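Local coordinates for protein Tube (Drosophila melanogaster, PDB 1D2Z) that recruits the kinase Pelle to the plasma membrane through its death domain and activates it in Toll signalling that sets embryonic dorsoventral polarity, at residues M43-Q46 with A47-A51; P57-I60 with K61-F64; K65-A68 with Q69-F72; D93-K96 with T97-K100. All coordinates share one frame; numbering follows the deposited sequence.

Contact 1: M43-Q46 with A47-A51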
ATOM      1  N   MET B  43      -3.779 -14.159 -18.823  1.00 47.36           N
ATOM      2  CA  MET B  43      -2.330 -14.152 -18.682  1.00 47.31           C
ATOM      3  C   MET B  43      -1.777 -15.571 -18.677  1.00 48.13           C
ATOM      4  O   MET B  43      -2.431 -16.503 -18.204  1.00 47.67           O
ATOM      5  CB  MET B  43      -1.904 -13.514 -17.356  1.00 45.13           C
ATOM      6  CG  MET B  43      -2.028 -12.014 -17.253  1.00 43.09           C
ATOM      7  SD  MET B  43      -1.346 -11.484 -15.669  1.00 40.04           S
ATOM      8  CE  MET B  43      -2.723 -11.847 -14.572  1.00 38.17           C
ATOM      9  N   ASP B  44      -0.571 -15.723 -19.216  1.00 49.08           N
ATOM     10  CA  ASP B  44       0.122 -17.003 -19.203  1.00 48.90           C
ATOM     11  C   ASP B  44       0.876 -16.857 -17.881  1.00 48.06           C
ATOM     12  O   ASP B  44       2.038 -16.451 -17.849  1.00 47.68           O
ATOM     13  CB  ASP B  44       1.092 -17.099 -20.391  1.00 49.56           C
ATOM     14  CG  ASP B  44       1.809 -18.447 -20.473  1.00 51.89           C
ATOM     15  OD1 ASP B  44       1.772 -19.229 -19.495  1.00 49.11           O
ATOM     16  OD2 ASP B  44       2.430 -18.716 -21.527  1.00 52.45           O
ATOM     17  N   VAL B  45       0.150 -17.098 -16.793  1.00 47.95           N
ATOM     18  CA  VAL B  45       0.648 -16.974 -15.427  1.00 47.82           C
ATOM     19  C   VAL B  45       2.070 -17.440 -15.157  1.00 48.80           C
ATOM     20  O   VAL B  45       2.862 -16.698 -14.578  1.00 48.37           O
ATOM     21  CB  VAL B  45      -0.313 -17.658 -14.434  1.00 47.65           C
ATOM     22  CG1 VAL B  45       0.272 -17.662 -13.039  1.00 47.39           C
ATOM     23  CG2 VAL B  45      -1.636 -16.934 -14.430  1.00 45.86           C
ATOM     24  N   GLN B  46       2.388 -18.667 -15.555  1.00 50.40           N
ATOM     25  CA  GLN B  46       3.726 -19.202 -15.333  1.00 51.80           C
ATOM     26  C   GLN B  46       4.793 -18.380 -16.054  1.00 49.69           C
ATOM     27  O   GLN B  46       5.839 -18.074 -15.483  1.00 50.40           O
ATOM     28  CB  GLN B  46       3.790 -20.678 -15.744  1.00 53.94           C
ATOM     29  CG  GLN B  46       3.012 -21.616 -14.807  1.00 55.98           C
ATOM     30  CD  GLN B  46       3.557 -21.620 -13.380  1.00 56.75           C
ATOM     31  OE1 GLN B  46       4.771 -21.622 -13.166  1.00 57.91           O
ATOM     32  NE2 GLN B  46       2.659 -21.621 -12.399  1.00 55.73           N
ATOM     33  N   ALA B  47       4.495 -17.982 -17.286  1.00 49.03           N
ATOM     34  CA  ALA B  47       5.417 -17.181 -18.081  1.00 48.44           C
ATOM     35  C   ALA B  47       5.548 -15.755 -17.532  1.00 47.83           C
ATOM     36  O   ALA B  47       6.586 -15.119 -17.695  1.00 47.53           O
ATOM     37  CB  ALA B  47       4.963 -17.149 -19.532  1.00 47.59           C
ATOM     38  N   CYS B  48       4.496 -15.275 -16.868  1.00 46.50           N
ATOM     39  CA  CYS B  48       4.475 -13.929 -16.293  1.00 44.41           C
ATOM     40  C   CYS B  48       4.978 -13.851 -14.851  1.00 43.11           C
ATOM     41  O   CYS B  48       5.161 -12.754 -14.323  1.00 44.48           O
ATOM     42  CB  CYS B  48       3.054 -13.357 -16.341  1.00 42.91           C
ATOM     43  SG  CYS B  48       2.436 -12.908 -17.976  1.00 43.71           S
ATOM     44  N   SER B  49       5.211 -15.005 -14.226  1.00 41.76           N
ATOM     45  CA  SER B  49       5.656 -15.069 -12.830  1.00 39.24           C
ATOM     46  C   SER B  49       7.065 -14.567 -12.519  1.00 39.82           C
ATOM     47  O   SER B  49       7.294 -13.983 -11.453  1.00 39.43           O
ATOM     48  CB  SER B  49       5.503 -16.492 -12.286  1.00 40.48           C
ATOM     49  OG  SER B  49       4.146 -16.900 -12.265  1.00 37.17           O
ATOM     50  N   GLY B  50       8.011 -14.830 -13.419  1.00 38.66           N
ATOM     51  CA  GLY B  50       9.383 -14.393 -13.204  1.00 39.37           C
ATOM     52  C   GLY B  50       9.508 -12.888 -13.040  1.00 40.64           C
ATOM     53  O   GLY B  50       8.613 -12.143 -13.431  1.00 40.32           O
ATOM     54  N   ALA B  51      10.608 -12.438 -12.442  1.00 41.95           N
ATOM     55  CA  ALA B  51      10.843 -11.012 -12.233  1.00 44.01           C
ATOM     56  C   ALA B  51      10.923 -10.280 -13.572  1.00 44.71           C
ATOM     57  O   ALA B  51      11.676 -10.678 -14.466  1.00 45.47           O
ATOM     58  CB  ALA B  51      12.121 -10.796 -11.423  1.00 44.93           C
TER
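Ser49 reaches back one helical turn to Val45 within the short, weakly bonded helix 45-49. Ser49 CB rests 3.5 Å from Val45 O, with Gln46 O close by. Ser49 OG, turned beside its own backbone N (chi1 -63°), donates to Val45 O at 2.7 Å, from above the carbonyl plane and 41° out of it. The same hydroxyl is hydrogen-bonded to Thr106 OG1, which ties the buried Ser49 to the loop before helix 107-116. One residue earlier, Cys48 N donates to Asp44 O at 2.9 Å. In the same turn Ser49 N makes a weak bond to Gln46 O. On the outer side the Asp44 carboxylate lies against the methyl of Ala47, with Asp44 CG 3.5 Å from Ala47 CB. Asp44 itself is the centre of an inverse gamma turn that leads the chain into the helix. The Gln46 side chain leads outward, and its OE1 accepts from Asn8 ND2 in the N-terminal part of the chain. Within this death domain Met43, Val45, Cys48 and Ser49 all pack on Val109 of helix 107-116, while Met43 and Cys48 also touch Glu59 of helix 56-59.

Contact 2: P57-I60 with K61-F64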
ATOM      1  N   PRO B  57       1.450  -3.373 -19.768  1.00 42.46           N
ATOM      2  CA  PRO B  57       0.855  -2.768 -20.965  1.00 43.50           C
ATOM      3  C   PRO B  57       0.532  -3.814 -22.036  1.00 41.37           C
ATOM      4  O   PRO B  57      -0.516  -3.753 -22.668  1.00 41.84           O
ATOM      5  CB  PRO B  57       1.945  -1.802 -21.429  1.00 43.31           C
ATOM      6  CG  PRO B  57       2.555  -1.369 -20.139  1.00 43.98           C
ATOM      7  CD  PRO B  57       2.703  -2.681 -19.414  1.00 42.53           C
ATOM      8  N   ALA B  58       1.419  -4.787 -22.216  1.00 41.02           N
ATOM      9  CA  ALA B  58       1.189  -5.835 -23.204  1.00 42.64           C
ATOM     10  C   ALA B  58       0.048  -6.757 -22.771  1.00 43.60           C
ATOM     11  O   ALA B  58      -0.831  -7.088 -23.573  1.00 42.88           O
ATOM     12  CB  ALA B  58       2.462  -6.633 -23.440  1.00 42.17           C
ATOM     13  N   GLU B  59       0.033  -7.117 -21.488  1.00 44.59           N
ATOM     14  CA  GLU B  59      -0.995  -8.002 -20.946  1.00 46.30           C
ATOM     15  C   GLU B  59      -2.423  -7.456 -20.964  1.00 46.49           C
ATOM     16  O   GLU B  59      -3.372  -8.218 -21.160  1.00 48.18           O
ATOM     17  CB  GLU B  59      -0.641  -8.444 -19.520  1.00 45.33           C
ATOM     18  CG  GLU B  59       0.556  -9.385 -19.419  1.00 45.13           C
ATOM     19  CD  GLU B  59       0.416 -10.636 -20.278  1.00 47.68           C
ATOM     20  OE1 GLU B  59      -0.700 -11.194 -20.372  1.00 47.06           O
ATOM     21  OE2 GLU B  59       1.432 -11.067 -20.859  1.00 49.17           O
ATOM     22  N   ILE B  60      -2.578  -6.147 -20.779  1.00 46.32           N
ATOM     23  CA  ILE B  60      -3.910  -5.542 -20.748  1.00 44.69           C
ATOM     24  C   ILE B  60      -4.613  -5.377 -22.094  1.00 47.24           C
ATOM     25  O   ILE B  60      -5.795  -5.023 -22.142  1.00 45.17           O
ATOM     26  CB  ILE B  60      -3.915  -4.209 -19.976  1.00 44.91           C
ATOM     27  CG1 ILE B  60      -2.982  -3.196 -20.639  1.00 43.46           C
ATOM     28  CG2 ILE B  60      -3.531  -4.462 -18.523  1.00 43.77           C
ATOM     29  CD1 ILE B  60      -2.894  -1.869 -19.908  1.00 43.70           C
ATOM     30  N   LYS B  61      -3.899  -5.658 -23.182  1.00 49.33           N
ATOM     31  CA  LYS B  61      -4.484  -5.566 -24.519  1.00 52.28           C
ATOM     32  C   LYS B  61      -5.616  -6.589 -24.612  1.00 52.39           C
ATOM     33  O   LYS B  61      -6.590  -6.396 -25.341  1.00 52.54           O
ATOM     34  CB  LYS B  61      -3.425  -5.842 -25.591  1.00 54.48           C
ATOM     35  CG  LYS B  61      -2.269  -4.852 -25.586  1.00 56.73           C
ATOM     36  CD  LYS B  61      -1.334  -5.075 -26.763  1.00 60.74           C
ATOM     37  CE  LYS B  61      -0.142  -4.120 -26.728  1.00 63.16           C
ATOM     38  NZ  LYS B  61      -0.554  -2.688 -26.795  1.00 64.86           N
ATOM     39  N   LYS B  62      -5.492  -7.656 -23.825  1.00 52.65           N
ATOM     40  CA  LYS B  62      -6.491  -8.715 -23.774  1.00 52.82           C
ATOM     41  C   LYS B  62      -7.621  -8.358 -22.809  1.00 51.12           C
ATOM     42  O   LYS B  62      -8.523  -9.161 -22.571  1.00 51.73           O
ATOM     43  CB  LYS B  62      -5.828 -10.034 -23.371  1.00 54.74           C
ATOM     44  CG  LYS B  62      -4.898 -10.589 -24.450  1.00 58.22           C
ATOM     45  CD  LYS B  62      -4.087 -11.780 -23.965  1.00 60.10           C
ATOM     46  CE  LYS B  62      -3.062 -11.364 -22.921  1.00 62.97           C
ATOM     47  NZ  LYS B  62      -2.187 -12.499 -22.515  1.00 65.10           N
ATOM     48  N   GLY B  63      -7.576  -7.137 -22.277  1.00 51.15           N
ATOM     49  CA  GLY B  63      -8.598  -6.675 -21.351  1.00 49.18           C
ATOM     50  C   GLY B  63      -8.353  -7.070 -19.907  1.00 46.76           C
ATOM     51  O   GLY B  63      -7.349  -7.706 -19.591  1.00 45.64           O
ATOM     52  N   PHE B  64      -9.278  -6.685 -19.031  1.00 45.92           N
ATOM     53  CA  PHE B  64      -9.179  -6.996 -17.609  1.00 46.09           C
ATOM     54  C   PHE B  64     -10.081  -8.160 -17.228  1.00 46.94           C
ATOM     55  O   PHE B  64     -11.173  -8.309 -17.772  1.00 46.76           O
ATOM     56  CB  PHE B  64      -9.524  -5.760 -16.775  1.00 44.80           C
ATOM     57  CG  PHE B  64      -8.549  -4.633 -16.953  1.00 44.53           C
ATOM     58  CD1 PHE B  64      -7.325  -4.647 -16.289  1.00 42.89           C
ATOM     59  CD2 PHE B  64      -8.829  -3.582 -17.822  1.00 44.56           C
ATOM     60  CE1 PHE B  64      -6.394  -3.634 -16.489  1.00 43.45           C
ATOM     61  CE2 PHE B  64      -7.902  -2.564 -18.029  1.00 44.51           C
ATOM     62  CZ  PHE B  64      -6.682  -2.591 -17.361  1.00 42.92           C
TER
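Bends at chi2 of Glu59 (-55°) and at chi3 of Lys62 (-69°) fold these two side chains alongside each other, pointing the same way, and bring opposite charges together. Lys62 NZ meets Glu59 OE1 at 2.9 Å in a hydrogen-bonded salt bridge, on the syn side of the carboxylate and 26° out of its plane. The aliphatic part of the lysine follows: Lys62 CE is 3.6 Å from Glu59 O. The ammonium group also donates to Gly42 O, so it spans the end of helix 56-59 and the loop that precedes helix 45-49. Glu59 in turn lies against Pro40 and Leu54. In this death domain, a bundle of helices, the chain passes here from helix 56-59 toward helix 68-80. Lys61 N and Lys62 N make weak bonds to Ala58 O and Glu59 O, respectively. Gly63 N then donates to Ile60 O at 2.8 Å. Gly63 turns with a positive phi, a conformation that glycine takes easily, and its backbone is also hydrogen-bonded to Lys41. On another side of the turn Ile60 and Phe64 run side by side, Ile60 CG2 meeting Phe64 CE1 at 3.6 Å, with Phe64 CZ close to the same methyl. The Lys61 chain lies back along the helix end, its CG 3.3 Å from Ala58 O and 3.6 Å from Pro57 O.

Contact 3: K65-A68 with Q69-F72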
ATOM      1  N   LYS B  65      -9.619  -8.980 -16.288  1.00 46.74           N
ATOM      2  CA  LYS B  65     -10.374 -10.142 -15.830  1.00 49.02           C
ATOM      3  C   LYS B  65     -11.701  -9.788 -15.168  1.00 49.21           C
ATOM      4  O   LYS B  65     -12.747 -10.350 -15.508  1.00 50.15           O
ATOM      5  CB  LYS B  65      -9.532 -10.984 -14.868  1.00 49.68           C
ATOM      6  CG  LYS B  65     -10.290 -12.164 -14.279  1.00 53.81           C
ATOM      7  CD  LYS B  65      -9.434 -13.414 -14.199  1.00 54.74           C
ATOM      8  CE  LYS B  65     -10.314 -14.637 -13.961  1.00 58.38           C
ATOM      9  NZ  LYS B  65      -9.578 -15.920 -14.126  1.00 61.36           N
ATOM     10  N   TYR B  66     -11.648  -8.864 -14.218  1.00 49.51           N
ATOM     11  CA  TYR B  66     -12.833  -8.440 -13.488  1.00 49.37           C
ATOM     12  C   TYR B  66     -13.277  -7.032 -13.870  1.00 51.47           C
ATOM     13  O   TYR B  66     -12.498  -6.246 -14.408  1.00 50.92           O
ATOM     14  CB  TYR B  66     -12.560  -8.496 -11.986  1.00 46.83           C
ATOM     15  CG  TYR B  66     -12.126  -9.851 -11.474  1.00 46.28           C
ATOM     16  CD1 TYR B  66     -13.029 -10.910 -11.390  1.00 45.91           C
ATOM     17  CD2 TYR B  66     -10.815 -10.069 -11.050  1.00 44.20           C
ATOM     18  CE1 TYR B  66     -12.641 -12.152 -10.892  1.00 45.27           C
ATOM     19  CE2 TYR B  66     -10.416 -11.308 -10.551  1.00 43.86           C
ATOM     20  CZ  TYR B  66     -11.335 -12.344 -10.474  1.00 44.74           C
ATOM     21  OH  TYR B  66     -10.952 -13.570  -9.981  1.00 44.55           O
ATOM     22  N   THR B  67     -14.546  -6.730 -13.608  1.00 54.84           N
ATOM     23  CA  THR B  67     -15.104  -5.410 -13.891  1.00 58.24           C
ATOM     24  C   THR B  67     -15.511  -4.772 -12.568  1.00 60.56           C
ATOM     25  O   THR B  67     -15.429  -5.407 -11.513  1.00 62.00           O
ATOM     26  CB  THR B  67     -16.362  -5.498 -14.775  1.00 57.03           C
ATOM     27  OG1 THR B  67     -17.371  -6.251 -14.092  1.00 56.87           O
ATOM     28  CG2 THR B  67     -16.045  -6.162 -16.101  1.00 57.48           C
ATOM     29  N   ALA B  68     -15.993  -3.534 -12.629  1.00 63.35           N
ATOM     30  CA  ALA B  68     -16.431  -2.830 -11.429  1.00 64.55           C
ATOM     31  C   ALA B  68     -17.602  -3.570 -10.781  1.00 65.15           C
ATOM     32  O   ALA B  68     -17.890  -3.381  -9.596  1.00 65.96           O
ATOM     33  CB  ALA B  68     -16.827  -1.400 -11.772  1.00 65.70           C
ATOM     34  N   GLN B  69     -18.244  -4.437 -11.561  1.00 65.36           N
ATOM     35  CA  GLN B  69     -19.385  -5.220 -11.098  1.00 65.47           C
ATOM     36  C   GLN B  69     -18.949  -6.427 -10.275  1.00 65.44           C
ATOM     37  O   GLN B  69     -19.605  -6.787  -9.293  1.00 64.64           O
ATOM     38  CB  GLN B  69     -20.234  -5.674 -12.290  1.00 68.23           C
ATOM     39  CG  GLN B  69     -20.672  -4.532 -13.206  1.00 70.12           C
ATOM     40  CD  GLN B  69     -21.763  -4.937 -14.183  1.00 71.48           C
ATOM     41  OE1 GLN B  69     -21.775  -6.058 -14.698  1.00 72.72           O
ATOM     42  NE2 GLN B  69     -22.695  -4.023 -14.437  1.00 69.74           N
ATOM     43  N   ASP B  70     -17.853  -7.064 -10.685  1.00 65.61           N
ATOM     44  CA  ASP B  70     -17.332  -8.223  -9.964  1.00 64.56           C
ATOM     45  C   ASP B  70     -16.812  -7.768  -8.605  1.00 62.66           C
ATOM     46  O   ASP B  70     -16.858  -8.515  -7.625  1.00 61.42           O
ATOM     47  CB  ASP B  70     -16.211  -8.900 -10.758  1.00 66.45           C
ATOM     48  CG  ASP B  70     -16.696  -9.477 -12.074  1.00 67.81           C
ATOM     49  OD1 ASP B  70     -17.402 -10.509 -12.047  1.00 68.57           O
ATOM     50  OD2 ASP B  70     -16.369  -8.897 -13.132  1.00 67.72           O
ATOM     51  N   VAL B  71     -16.340  -6.524  -8.559  1.00 61.05           N
ATOM     52  CA  VAL B  71     -15.827  -5.928  -7.331  1.00 61.32           C
ATOM     53  C   VAL B  71     -16.966  -5.722  -6.326  1.00 61.78           C
ATOM     54  O   VAL B  71     -16.783  -5.924  -5.125  1.00 62.00           O
ATOM     55  CB  VAL B  71     -15.130  -4.578  -7.626  1.00 61.03           C
ATOM     56  CG1 VAL B  71     -14.626  -3.942  -6.342  1.00 62.24           C
ATOM     57  CG2 VAL B  71     -13.969  -4.786  -8.595  1.00 60.58           C
ATOM     58  N   PHE B  72     -18.148  -5.368  -6.831  1.00 61.88           N
ATOM     59  CA  PHE B  72     -19.324  -5.138  -5.992  1.00 61.23           C
ATOM     60  C   PHE B  72     -19.783  -6.381  -5.234  1.00 60.53           C
ATOM     61  O   PHE B  72     -20.160  -6.287  -4.066  1.00 60.16           O
ATOM     62  CB  PHE B  72     -20.487  -4.589  -6.830  1.00 64.30           C
ATOM     63  CG  PHE B  72     -21.796  -4.493  -6.075  1.00 65.43           C
ATOM     64  CD1 PHE B  72     -22.048  -3.424  -5.218  1.00 66.07           C
ATOM     65  CD2 PHE B  72     -22.775  -5.477  -6.223  1.00 65.92           C
ATOM     66  CE1 PHE B  72     -23.255  -3.336  -4.520  1.00 66.77           C
ATOM     67  CE2 PHE B  72     -23.985  -5.398  -5.528  1.00 66.44           C
ATOM     68  CZ  PHE B  72     -24.225  -4.326  -4.676  1.00 66.46           C
TER
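Asp70 OD2 is gripped twice by Thr67, once by the backbone and once by the side chain. Thr67 N donates to the anti lone pair of Asp70 OD2, the one away from OD1, at 2.9 Å in a fairly straight bond. Thr67 OG1 donates to the same oxygen at 3.0 Å, but from above the carboxylate plane, 49° out of it. Two donors from different directions should hold the carboxylate against rotation, and they would probably favour its charged form. OG1 can serve here because chi1 of Thr67 (61°) sets it between the backbone N and the carbonyl carbon; from there it also accepts from Gln69 N at 3.2 Å. These bonds make a capping box: Thr67 is the N-cap of helix 68-80, its side chain taking up an amide of the first turn while Asp70 accepts from the Thr67 amide. A capping box of this kind marks the start of helix 68-80 in this death domain, after the loop from helix 56-59. The first regular turn follows as Val71 N donates to Thr67 O at 3.3 Å, and Val71 CG2 also lies against this oxygen. On the inner side Tyr66 and Asp70 cross at about a right angle, Tyr66 CD1 meeting Asp70 CB at 3.8 Å, with ring and carboxylate planes 65° apart. Lys65 CG sits over the centre of one face of the Tyr66 ring, 3.7 Å above its plane. Tyr66, Asp70 and Val71 all touch Met36 of helix 31-38, and Val71 reaches Trp32 of that helix as well.

Contact 4: D93-K96 with T97-K100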
ATOM      1  N   ASP B  93      -9.855 -15.295  -2.308  1.00 36.89           N
ATOM      2  CA  ASP B  93     -10.490 -16.619  -2.361  1.00 38.40           C
ATOM      3  C   ASP B  93     -11.092 -16.858  -3.745  1.00 38.93           C
ATOM      4  O   ASP B  93     -11.022 -17.960  -4.287  1.00 39.00           O
ATOM      5  CB  ASP B  93     -11.599 -16.754  -1.308  1.00 37.41           C
ATOM      6  CG  ASP B  93     -11.067 -16.888   0.103  1.00 37.94           C
ATOM      7  OD1 ASP B  93      -9.914 -17.329   0.290  1.00 41.18           O
ATOM      8  OD2 ASP B  93     -11.818 -16.556   1.040  1.00 39.75           O
ATOM      9  N   GLU B  94     -11.685 -15.810  -4.306  1.00 38.60           N
ATOM     10  CA  GLU B  94     -12.288 -15.880  -5.626  1.00 41.63           C
ATOM     11  C   GLU B  94     -11.214 -15.942  -6.717  1.00 41.63           C
ATOM     12  O   GLU B  94     -11.296 -16.755  -7.634  1.00 42.90           O
ATOM     13  CB  GLU B  94     -13.187 -14.656  -5.847  1.00 43.78           C
ATOM     14  CG  GLU B  94     -13.861 -14.583  -7.215  1.00 50.65           C
ATOM     15  CD  GLU B  94     -14.930 -15.649  -7.414  1.00 55.16           C
ATOM     16  OE1 GLU B  94     -15.711 -15.911  -6.471  1.00 57.12           O
ATOM     17  OE2 GLU B  94     -14.993 -16.216  -8.525  1.00 58.17           O
ATOM     18  N   TRP B  95     -10.194 -15.096  -6.593  1.00 41.65           N
ATOM     19  CA  TRP B  95      -9.115 -15.028  -7.579  1.00 39.66           C
ATOM     20  C   TRP B  95      -8.212 -16.264  -7.624  1.00 38.52           C
ATOM     21  O   TRP B  95      -7.923 -16.776  -8.702  1.00 37.35           O
ATOM     22  CB  TRP B  95      -8.273 -13.765  -7.348  1.00 36.40           C
ATOM     23  CG  TRP B  95      -7.259 -13.475  -8.430  1.00 34.00           C
ATOM     24  CD1 TRP B  95      -7.352 -13.800  -9.755  1.00 34.47           C
ATOM     25  CD2 TRP B  95      -5.989 -12.824  -8.264  1.00 33.39           C
ATOM     26  NE1 TRP B  95      -6.213 -13.400 -10.423  1.00 35.30           N
ATOM     27  CE2 TRP B  95      -5.363 -12.798  -9.532  1.00 33.48           C
ATOM     28  CE3 TRP B  95      -5.319 -12.261  -7.167  1.00 32.00           C
ATOM     29  CZ2 TRP B  95      -4.093 -12.236  -9.732  1.00 35.88           C
ATOM     30  CZ3 TRP B  95      -4.058 -11.703  -7.363  1.00 33.59           C
ATOM     31  CH2 TRP B  95      -3.458 -11.696  -8.640  1.00 36.96           C
ATOM     32  N   LYS B  96      -7.795 -16.750  -6.455  1.00 40.26           N
ATOM     33  CA  LYS B  96      -6.900 -17.908  -6.350  1.00 41.44           C
ATOM     34  C   LYS B  96      -7.384 -19.189  -7.033  1.00 43.61           C
ATOM     35  O   LYS B  96      -6.571 -20.000  -7.481  1.00 44.27           O
ATOM     36  CB  LYS B  96      -6.594 -18.208  -4.879  1.00 41.12           C
ATOM     37  CG  LYS B  96      -7.759 -18.841  -4.127  1.00 42.25           C
ATOM     38  CD  LYS B  96      -7.486 -18.989  -2.652  1.00 39.99           C
ATOM     39  CE  LYS B  96      -8.637 -19.723  -1.979  1.00 38.46           C
ATOM     40  NZ  LYS B  96      -8.493 -19.715  -0.505  1.00 38.79           N
ATOM     41  N   THR B  97      -8.699 -19.375  -7.096  1.00 44.05           N
ATOM     42  CA  THR B  97      -9.280 -20.567  -7.712  1.00 46.21           C
ATOM     43  C   THR B  97      -9.738 -20.303  -9.139  1.00 47.44           C
ATOM     44  O   THR B  97     -10.197 -21.215  -9.827  1.00 46.27           O
ATOM     45  CB  THR B  97     -10.510 -21.078  -6.915  1.00 44.50           C
ATOM     46  OG1 THR B  97     -11.567 -20.113  -6.992  1.00 44.71           O
ATOM     47  CG2 THR B  97     -10.152 -21.312  -5.454  1.00 44.57           C
ATOM     48  N   SER B  98      -9.624 -19.051  -9.575  1.00 51.01           N
ATOM     49  CA  SER B  98     -10.052 -18.668 -10.916  1.00 54.28           C
ATOM     50  C   SER B  98      -9.154 -19.221 -12.016  1.00 57.88           C
ATOM     51  O   SER B  98      -8.029 -19.657 -11.763  1.00 57.38           O
ATOM     52  CB  SER B  98     -10.150 -17.145 -11.036  1.00 54.93           C
ATOM     53  OG  SER B  98      -8.873 -16.537 -11.014  1.00 54.45           O
ATOM     54  N   GLY B  99      -9.664 -19.183 -13.242  1.00 61.88           N
ATOM     55  CA  GLY B  99      -8.910 -19.679 -14.377  1.00 67.97           C
ATOM     56  C   GLY B  99      -9.104 -21.159 -14.627  1.00 71.63           C
ATOM     57  O   GLY B  99      -9.958 -21.794 -14.007  1.00 71.08           O
ATOM     58  N   LYS B 100      -8.296 -21.716 -15.526  1.00 76.48           N
ATOM     59  CA  LYS B 100      -8.391 -23.133 -15.864  1.00 81.81           C
ATOM     60  C   LYS B 100      -7.084 -23.901 -15.658  1.00 84.03           C
ATOM     61  O   LYS B 100      -6.869 -24.502 -14.604  1.00 85.18           O
ATOM     62  CB  LYS B 100      -8.895 -23.303 -17.304  1.00 83.40           C
ATOM     63  CG  LYS B 100     -10.296 -22.743 -17.537  1.00 85.34           C
ATOM     64  CD  LYS B 100     -10.782 -22.975 -18.960  1.00 86.91           C
ATOM     65  CE  LYS B 100     -12.181 -22.398 -19.157  1.00 87.70           C
ATOM     66  NZ  LYS B 100     -12.698 -22.604 -20.539  1.00 87.18           N
TER
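Trp95 O accepts two bonds from Ser98, which satisfies the carbonyl at the end of helix 87-96. The hydroxyl Ser98 OG lies 2.5 Å from it, in the carbonyl plane and on a lone pair. The amide Ser98 N reaches the same oxygen at 3.0 Å from above the plane, 63° out of it. For the hydroxyl this depends on chi1 of Ser98 (70°), which places OG between its own N and carbonyl carbon, and there it also meets Trp95 CD1 at 3.4 Å. Ser98 OG also probably accepts from Lys65 NZ. Thr97 OG1 is more loosely served. It has Glu94 O and Asp93 O as weak alternative acceptors, at 3.4 and 3.5 Å, and its one proton can serve only one of them. Thr97 CG2 packs on Lys96 CG at 3.7 Å. The extended Lys96 chain ends in a salt bridge one turn back, NZ to Asp93 OD1 2.9 Å, with the ammonium above the carboxylate plane. Past the helix, Ser98 O receives a weak bond from Arg104 NH1. In the death-domain bundle the buried Trp95 packs against Leu110 and Leu113 of helix 107-116, and against Leu11, Ile39 and Pro105 in loops.

All four contacts are local turns at helix boundaries of one death domain. Contacts 1 and 3 are partly buried, the first facing helix 107-116 and the other helix 31-38; contacts 2 and 4 lie at the surface, although Trp95 of contact 4 is buried and also faces helix 107-116. Serine hydroxyls bind backbone carbonyls in contacts 1 and 4, and a capping box opens the helix in contact 3. A salt bridge crosses between the segments of contact 2, while that of contact 4 lies within one segment. Contacts 2 and 3 are consecutive in sequence. Contacts 1 and 2 pack together, helix 45-49 and the loop before it meeting helix 56-59, and contact 3 reaches contact 4 through Lys65.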